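Local coordinates for fructose-bisphosphate aldolase (Thermus caldophilus, PDB 2FJK), which belongs to the class II aldolases, enzymes with a TIM-barrel fold, and here forms an assembly of four chains with 1,3-dihydroxyacetonephosphate bound in its pocket, at residues L48-M53 / H81-E86; V99-S104 / R113-V118; A121-G126 / G166-A171. All blocks are in the same frame, centred on the assembly; numbering follows the deposited sequence.

Interaction 1 of 3, residues L48-M53 / H81-E86; sequences LSEGAM and HGSSYE
At the C-terminal ends of barrel strands 44-47 and 75-78, on the side of the TIM barrel where the ligand pocket lies, E50 in the first turn of helix 50-68 reaches across to S83, in the loop that runs from the pocket residue H81 into helix 85-93. Beyond CG the glutamate chain is extended (chi2 169°), which carries its carboxylate over to the backbone of the loop. E50 OE2 accepts a nearly straight hydrogen bond from S83 N (169° at the hydrogen), although the modelled separation of 2.5 Å between E50 OE2 and S83 N is unusually short and its exact value doubtful. With chi1 of S83 at 63°, OG sits between its own backbone N and carbonyl carbon, on the side of the same carboxylate; S83 OG lies 2.6 Å from E50 OE1 and 2.7 Å from E50 OE2. OE2 is also hydrogen-bonded to S87 in the following helix. A water 2.8 Å from E50 N and 2.9 Å from H81 O accepts from the former and donates to the latter, making a second bridge. Each helix begins with a serine N-cap: S49 OG accepts from A52 N at 2.9 Å, and S84 OG caps S87 N. One carboxylate thus gathers donors from the loop and from the next helix, which probably steadies the backbone leaving H81, whose side chain touches the bound 1,3-dihydroxyacetonephosphate.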
loop_
_atom_site.group_PDB
_atom_site.type_symbol
_atom_site.label_atom_id
_atom_site.label_comp_id
_atom_site.label_asym_id
_atom_site.label_seq_id
_atom_site.Cartn_x
_atom_site.Cartn_y
_atom_site.Cartn_z
ATOM N N LEU A 48 -7.853 6.274 17.132
ATOM C CA LEU A 48 -6.879 5.390 17.726
ATOM C C LEU A 48 -6.127 6.092 18.846
ATOM O O LEU A 48 -5.380 7.027 18.607
ATOM C CB LEU A 48 -5.877 4.901 16.684
ATOM C CG LEU A 48 -6.320 3.811 15.714
ATOM C CD1 LEU A 48 -7.256 4.399 14.654
ATOM C CD2 LEU A 48 -5.081 3.210 15.067
ATOM N N SER A 49 -6.314 5.620 20.071
ATOM C CA SER A 49 -5.621 6.204 21.211
ATOM C C SER A 49 -4.157 5.816 21.080
ATOM O O SER A 49 -3.759 5.132 20.125
ATOM C CB SER A 49 -6.173 5.624 22.509
ATOM O OG SER A 49 -5.833 4.242 22.600
ATOM N N GLU A 50 -3.350 6.250 22.038
ATOM C CA GLU A 50 -1.941 5.901 22.038
ATOM C C GLU A 50 -1.849 4.437 22.452
ATOM O O GLU A 50 -0.902 3.730 22.081
ATOM C CB GLU A 50 -1.176 6.798 23.012
ATOM C CG GLU A 50 -0.336 7.853 22.305
ATOM C CD GLU A 50 0.202 8.902 23.252
ATOM O OE1 GLU A 50 0.657 8.533 24.353
ATOM O OE2 GLU A 50 0.176 10.097 22.894
ATOM N N GLY A 51 -2.850 3.982 23.208
ATOM C CA GLY A 51 -2.885 2.593 23.638
ATOM C C GLY A 51 -3.144 1.708 22.425
ATOM O O GLY A 51 -2.546 0.637 22.274
ATOM N N ALA A 52 -4.033 2.169 21.545
ATOM C CA ALA A 52 -4.362 1.437 20.336
ATOM C C ALA A 52 -3.103 1.313 19.496
ATOM O O ALA A 52 -2.765 0.239 19.019
ATOM C CB ALA A 52 -5.451 2.164 19.548
HETATM N N MSE A 53 -2.403 2.423 19.318
HETATM C CA MSE A 53 -1.178 2.402 18.528
HETATM C C MSE A 53 -0.109 1.465 19.081
HETATM O O MSE A 53 0.584 0.804 18.314
HETATM C CB MSE A 53 -0.633 3.817 18.377
HETATM C CG MSE A 53 -1.396 4.616 17.320
HETATM SE SE MSE A 53 -0.699 6.382 17.120
HETATM C CE MSE A 53 0.708 5.999 15.839
ATOM N N HIS A 81 -6.390 12.322 21.867
ATOM C CA HIS A 81 -5.664 12.528 23.110
ATOM C C HIS A 81 -4.187 12.160 23.025
ATOM O O HIS A 81 -3.695 11.347 23.814
ATOM C CB HIS A 81 -6.340 11.733 24.231
ATOM C CG HIS A 81 -7.750 12.157 24.501
ATOM N ND1 HIS A 81 -8.781 11.258 24.669
ATOM C CD2 HIS A 81 -8.303 13.387 24.622
ATOM C CE1 HIS A 81 -9.908 11.915 24.879
ATOM N NE2 HIS A 81 -9.645 13.208 24.855
ATOM N N GLY A 82 -3.485 12.752 22.061
ATOM C CA GLY A 82 -2.065 12.494 21.926
ATOM C C GLY A 82 -1.419 13.044 23.184
ATOM O O GLY A 82 -1.809 14.108 23.659
ATOM N N SER A 83 -0.447 12.322 23.732
ATOM C CA SER A 83 0.222 12.733 24.961
ATOM C C SER A 83 1.379 13.691 24.752
ATOM O O SER A 83 1.715 14.469 25.647
ATOM C CB SER A 83 0.772 11.516 25.705
ATOM O OG SER A 83 1.758 10.851 24.936
ATOM N N SER A 84 1.996 13.641 23.578
ATOM C CA SER A 84 3.130 14.514 23.317
ATOM C C SER A 84 3.324 14.904 21.861
ATOM O O SER A 84 2.585 14.475 20.969
ATOM C CB SER A 84 4.415 13.862 23.825
ATOM O OG SER A 84 4.685 12.659 23.124
ATOM N N TYR A 85 4.333 15.733 21.633
ATOM C CA TYR A 85 4.648 16.184 20.298
ATOM C C TYR A 85 5.127 14.963 19.518
ATOM O O TYR A 85 4.714 14.739 18.382
ATOM C CB TYR A 85 5.752 17.248 20.357
ATOM C CG TYR A 85 6.110 17.836 19.017
ATOM C CD1 TYR A 85 5.212 18.650 18.329
ATOM C CD2 TYR A 85 7.350 17.579 18.434
ATOM C CE1 TYR A 85 5.540 19.197 17.091
ATOM C CE2 TYR A 85 7.692 18.120 17.198
ATOM C CZ TYR A 85 6.783 18.929 16.534
ATOM O OH TYR A 85 7.127 19.480 15.324
ATOM N N GLU A 86 5.987 14.169 20.152
ATOM C CA GLU A 86 6.538 12.969 19.536
ATOM C C GLU A 86 5.445 11.957 19.207
ATOM O O GLU A 86 5.581 11.167 18.276
ATOM C CB GLU A 86 7.565 12.323 20.469
ATOM C CG GLU A 86 8.534 13.306 21.110
ATOM C CD GLU A 86 8.041 13.830 22.452
ATOM O OE1 GLU A 86 7.932 13.018 23.401
ATOM O OE2 GLU A 86 7.765 15.047 22.562
HETATM O O HOH W 1 -4.043 8.428 23.715
#

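Interaction 2 of 3, residues V99-S104 / R113-V118; sequences VMIDKS and RETKRV
I101 and V118 meet at the middle of this contact, I101 CB lying 3.7 Å from V118 CG2. The other methyl of V118, CG1, is anti to the backbone N (chi1 166°) and rests 3.8 Å from V99 CG2, so the two methyls meet V99 and I101, alternate strand residues facing the helix. A helical turn earlier, T115 packs OG1 at 3.8 Å from I101 CG2, while its hydroxyl is hydrogen-bonded to N111 O within the same helix. Beyond the strand, the side chains of K103 and E114 cross at a slant: both bend at chi2, and K103 CG comes 3.6 Å from E114 CB. Their charges form a long salt bridge, with K103 NZ 3.9 Å from E114 OE1, and the ammonium also makes a weak hydrogen bond to S83 O. Around this layer, V88 of helix 85-93 touches both V99 and V118, and A131 of strand 128-133 touches T115. Helix segment 113-118 runs almost antiparallel to the strand (162°), as befits the return helix of the beta-alpha-beta unit 98-101, 108-124, 128-133. No hydrogen bond joins the two segments; buried aliphatic branches make the seam, and the loose charge pair probably adds modest electrostatic attraction at its more solvent-accessible end.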
loop_
_atom_site.group_PDB
_atom_site.type_symbol
_atom_site.label_atom_id
_atom_site.label_comp_id
_atom_site.label_asym_id
_atom_site.label_seq_id
_atom_site.Cartn_x
_atom_site.Cartn_y
_atom_site.Cartn_z
ATOM N N VAL A 99 -4.730 14.873 13.935
ATOM C CA VAL A 99 -4.100 14.553 15.200
ATOM C C VAL A 99 -4.653 15.416 16.309
ATOM O O VAL A 99 -5.297 16.444 16.069
ATOM C CB VAL A 99 -2.585 14.760 15.155
ATOM C CG1 VAL A 99 -1.972 13.851 14.108
ATOM C CG2 VAL A 99 -2.272 16.224 14.874
HETATM N N MSE A 100 -4.375 14.993 17.531
HETATM C CA MSE A 100 -4.851 15.702 18.694
HETATM C C MSE A 100 -3.844 15.618 19.815
HETATM O O MSE A 100 -3.337 14.539 20.141
HETATM C CB MSE A 100 -6.164 15.091 19.157
HETATM C CG MSE A 100 -6.773 15.791 20.327
HETATM SE SE MSE A 100 -8.201 14.738 20.993
HETATM C CE MSE A 100 -9.018 14.203 19.321
ATOM N N ILE A 101 -3.549 16.768 20.397
ATOM C CA ILE A 101 -2.625 16.834 21.502
ATOM C C ILE A 101 -3.470 17.229 22.705
ATOM O O ILE A 101 -4.291 18.145 22.629
ATOM C CB ILE A 101 -1.531 17.896 21.240
ATOM C CG1 ILE A 101 -0.614 18.016 22.452
ATOM C CG2 ILE A 101 -2.175 19.239 20.902
ATOM C CD1 ILE A 101 0.204 16.776 22.726
ATOM N N ASP A 102 -3.298 16.516 23.808
ATOM C CA ASP A 102 -4.054 16.829 25.006
ATOM C C ASP A 102 -3.170 17.449 26.083
ATOM O O ASP A 102 -2.396 16.763 26.750
ATOM C CB ASP A 102 -4.746 15.576 25.547
ATOM C CG ASP A 102 -5.489 15.836 26.850
ATOM O OD1 ASP A 102 -5.989 16.968 27.047
ATOM O OD2 ASP A 102 -5.585 14.900 27.670
ATOM N N LYS A 103 -3.284 18.766 26.224
ATOM C CA LYS A 103 -2.524 19.507 27.227
ATOM C C LYS A 103 -3.525 20.346 28.012
ATOM O O LYS A 103 -3.235 21.466 28.419
ATOM C CB LYS A 103 -1.488 20.408 26.552
ATOM C CG LYS A 103 -0.397 19.640 25.811
ATOM C CD LYS A 103 0.493 18.881 26.781
ATOM C CE LYS A 103 1.578 18.107 26.046
ATOM N NZ LYS A 103 2.507 17.431 26.988
ATOM N N SER A 104 -4.714 19.787 28.205
ATOM C CA SER A 104 -5.777 20.459 28.927
ATOM C C SER A 104 -5.435 20.621 30.405
ATOM O O SER A 104 -5.887 21.564 31.047
ATOM C CB SER A 104 -7.082 19.676 28.792
ATOM O OG SER A 104 -7.026 18.480 29.547
ATOM N N ARG A 113 0.977 26.829 23.805
ATOM C CA ARG A 113 2.315 26.591 23.278
ATOM C C ARG A 113 2.438 25.216 22.631
ATOM O O ARG A 113 2.816 25.096 21.466
ATOM C CB ARG A 113 3.343 26.700 24.398
ATOM C CG ARG A 113 4.773 26.406 23.974
ATOM C CD ARG A 113 5.607 26.081 25.198
ATOM N NE ARG A 113 5.373 27.054 26.257
ATOM C CZ ARG A 113 5.505 26.794 27.553
ATOM N NH1 ARG A 113 5.872 25.583 27.955
ATOM N NH2 ARG A 113 5.259 27.744 28.445
ATOM N N GLU A 114 2.125 24.180 23.401
ATOM C CA GLU A 114 2.200 22.808 22.908
ATOM C C GLU A 114 1.283 22.596 21.697
ATOM O O GLU A 114 1.715 22.105 20.663
ATOM C CB GLU A 114 1.817 21.836 24.026
ATOM C CG GLU A 114 2.832 21.731 25.154
ATOM C CD GLU A 114 4.024 20.879 24.775
ATOM O OE1 GLU A 114 3.816 19.809 24.164
ATOM O OE2 GLU A 114 5.167 21.264 25.097
ATOM N N THR A 115 0.016 22.974 21.839
ATOM C CA THR A 115 -0.968 22.825 20.768
ATOM C C THR A 115 -0.517 23.494 19.475
ATOM O O THR A 115 -0.555 22.879 18.398
ATOM C CB THR A 115 -2.335 23.416 21.192
ATOM O OG1 THR A 115 -2.831 22.681 22.316
ATOM C CG2 THR A 115 -3.349 23.342 20.062
ATOM N N LYS A 116 -0.077 24.746 19.591
ATOM C CA LYS A 116 0.383 25.521 18.446
ATOM C C LYS A 116 1.526 24.818 17.717
ATOM O O LYS A 116 1.593 24.827 16.490
ATOM C CB LYS A 116 0.841 26.903 18.899
ATOM C CG LYS A 116 1.076 27.888 17.770
ATOM C CD LYS A 116 1.704 29.172 18.314
ATOM C CE LYS A 116 2.060 30.149 17.207
ATOM N NZ LYS A 116 3.051 31.153 17.697
ATOM N N ARG A 117 2.431 24.223 18.482
ATOM C CA ARG A 117 3.560 23.507 17.905
ATOM C C ARG A 117 3.052 22.322 17.079
ATOM O O ARG A 117 3.641 21.955 16.065
ATOM C CB ARG A 117 4.470 22.991 19.016
ATOM C CG ARG A 117 5.742 22.340 18.518
ATOM C CD ARG A 117 6.487 21.665 19.655
ATOM N NE ARG A 117 7.850 21.318 19.269
ATOM C CZ ARG A 117 8.641 20.522 19.978
ATOM N NH1 ARG A 117 8.201 19.989 21.108
ATOM N NH2 ARG A 117 9.871 20.260 19.556
ATOM N N VAL A 118 1.954 21.726 17.536
ATOM C CA VAL A 118 1.352 20.585 16.865
ATOM C C VAL A 118 0.657 21.015 15.588
ATOM O O VAL A 118 0.700 20.313 14.587
ATOM C CB VAL A 118 0.328 19.868 17.792
ATOM C CG1 VAL A 118 -0.545 18.911 16.976
ATOM C CG2 VAL A 118 1.070 19.096 18.883
#

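Interaction 3 of 3, residues A121-G126 / G166-A171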
loop_
_atom_site.group_PDB
_atom_site.type_symbol
_atom_site.label_atom_id
_atom_site.label_comp_id
_atom_site.label_asym_id
_atom_site.label_seq_id
_atom_site.Cartn_x
_atom_site.Cartn_y
_atom_site.Cartn_z
ATOM N N ALA A 121 3.211 21.535 12.833
ATOM C CA ALA A 121 3.709 20.255 12.331
ATOM C C ALA A 121 2.656 19.585 11.454
ATOM O O ALA A 121 2.940 19.149 10.342
ATOM C CB ALA A 121 4.078 19.341 13.502
ATOM N N ALA A 122 1.435 19.517 11.967
ATOM C CA ALA A 122 0.337 18.901 11.242
ATOM C C ALA A 122 0.016 19.634 9.944
ATOM O O ALA A 122 -0.012 19.026 8.876
ATOM C CB ALA A 122 -0.897 18.845 12.116
ATOM N N HIS A 123 -0.229 20.938 10.027
ATOM C CA HIS A 123 -0.557 21.684 8.819
ATOM C C HIS A 123 0.548 21.671 7.767
ATOM O O HIS A 123 0.271 21.802 6.584
ATOM C CB HIS A 123 -0.951 23.116 9.169
ATOM C CG HIS A 123 -2.271 23.212 9.865
ATOM N ND1 HIS A 123 -2.871 24.414 10.164
ATOM C CD2 HIS A 123 -3.106 22.247 10.322
ATOM C CE1 HIS A 123 -4.021 24.187 10.774
ATOM N NE2 HIS A 123 -4.187 22.880 10.882
ATOM N N ALA A 124 1.794 21.497 8.186
ATOM C CA ALA A 124 2.882 21.457 7.219
ATOM C C ALA A 124 2.701 20.241 6.310
ATOM O O ALA A 124 3.174 20.240 5.170
ATOM C CB ALA A 124 4.230 21.380 7.928
ATOM N N VAL A 125 2.020 19.213 6.818
ATOM C CA VAL A 125 1.778 17.992 6.047
ATOM C C VAL A 125 0.295 17.722 5.739
ATOM O O VAL A 125 -0.122 16.568 5.605
ATOM C CB VAL A 125 2.376 16.742 6.756
ATOM C CG1 VAL A 125 3.842 16.970 7.050
ATOM C CG2 VAL A 125 1.617 16.438 8.036
ATOM N N GLY A 126 -0.500 18.783 5.637
ATOM C CA GLY A 126 -1.910 18.622 5.308
ATOM C C GLY A 126 -2.791 17.825 6.262
ATOM O O GLY A 126 -3.792 17.237 5.852
ATOM N N GLY A 166 -3.556 27.170 15.809
ATOM C CA GLY A 166 -4.233 27.075 14.526
ATOM C C GLY A 166 -5.168 25.877 14.488
ATOM O O GLY A 166 -5.555 25.423 13.412
ATOM N N ALA A 167 -5.541 25.368 15.660
ATOM C CA ALA A 167 -6.411 24.197 15.727
ATOM C C ALA A 167 -7.653 24.319 14.839
ATOM O O ALA A 167 -8.162 25.413 14.597
ATOM C CB ALA A 167 -6.812 23.918 17.171
ATOM N N ASP A 168 -8.131 23.173 14.368
ATOM C CA ASP A 168 -9.279 23.100 13.483
ATOM C C ASP A 168 -10.595 22.693 14.146
ATOM O O ASP A 168 -11.663 23.029 13.636
ATOM C CB ASP A 168 -8.983 22.101 12.356
ATOM C CG ASP A 168 -7.675 22.380 11.659
ATOM O OD1 ASP A 168 -7.603 23.375 10.918
ATOM O OD2 ASP A 168 -6.716 21.607 11.858
ATOM N N TYR A 169 -10.540 21.980 15.267
ATOM C CA TYR A 169 -11.781 21.511 15.891
ATOM C C TYR A 169 -12.146 22.049 17.274
ATOM O O TYR A 169 -13.024 22.899 17.395
ATOM C CB TYR A 169 -11.783 19.976 15.929
ATOM C CG TYR A 169 -11.360 19.347 14.623
ATOM C CD1 TYR A 169 -11.842 19.839 13.412
ATOM C CD2 TYR A 169 -10.459 18.275 14.590
ATOM C CE1 TYR A 169 -11.442 19.298 12.209
ATOM C CE2 TYR A 169 -10.048 17.717 13.375
ATOM C CZ TYR A 169 -10.547 18.240 12.190
ATOM O OH TYR A 169 -10.171 17.724 10.968
ATOM N N LEU A 170 -11.487 21.532 18.304
ATOM C CA LEU A 170 -11.717 21.921 19.701
ATOM C C LEU A 170 -12.699 21.037 20.458
ATOM O O LEU A 170 -13.903 21.079 20.233
ATOM C CB LEU A 170 -12.182 23.382 19.835
ATOM C CG LEU A 170 -12.566 23.742 21.283
ATOM C CD1 LEU A 170 -11.339 23.606 22.174
ATOM C CD2 LEU A 170 -13.134 25.153 21.371
ATOM N N ALA A 171 -12.159 20.243 21.371
ATOM C CA ALA A 171 -12.954 19.358 22.209
ATOM C C ALA A 171 -13.317 20.182 23.451
ATOM O O ALA A 171 -12.448 20.810 24.059
ATOM C CB ALA A 171 -12.128 18.137 22.596
#
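A histidine-carboxylate pair, H123 with D168, joins the last turn of helix 108-124 to the loop between helix 155-164 and strand 171-172, on the surface of the barrel. H123 NE2 donates to D168 OD2 at 3.0 Å, and the bond is nearly straight, 170° at the hydrogen. The acceptor oxygen sits at the ring edge, practically in the imidazole plane, and accepts the N-H through its syn lone pair; ring and carboxylate planes are turned 34° from each other. Side chains arrive from opposite directions; chi1 of -70° sets CG of H123 opposite its carbonyl carbon and sends the ring toward the loop. Beside this bond, H123 CE1 approaches G166 O obliquely at 3.3 Å, so the tip of the ring is flanked by a backbone carbonyl as well as the carboxylate. D168 OD2 has another donor in V129 N, and the aspartate is also tied to V129 through a backbone bond, which couples the loop to strand 128-133. Just past the histidine the helix ends in a Schellman motif: G126, with positive phi, is the C-prime residue, V127 N turns back to A122 O, and G126 N makes a weak bond to H123 O at 3.3 Å. OD2 therefore accepts from both the imidazole and a strand amide, its placement fixed from two elements at once, and the nearby negative charge would probably favour protonation of H123.

Along the chain the three contacts follow in series, and all lie in the class II aldolase barrel. Interactions 1 and 2, with centres about 12 Å apart, are knit together by backbone: G82 pairs with M100 and D102, joining the loop after strand 75-78 to the end of strand 98-101. Interactions 2 and 3, about 9 Å apart, share helix 108-124, which first packs on strand 98-101 and then ends beside the loop before strand 171-172. Interaction 1 lies about 16 Å from interaction 3, yet Y85 touches A121, and both reach the third subunit. Subunit contacts thus occur at interactions 1 and 3 alike, the former beside the ligand pocket and the latter on the barrel surface.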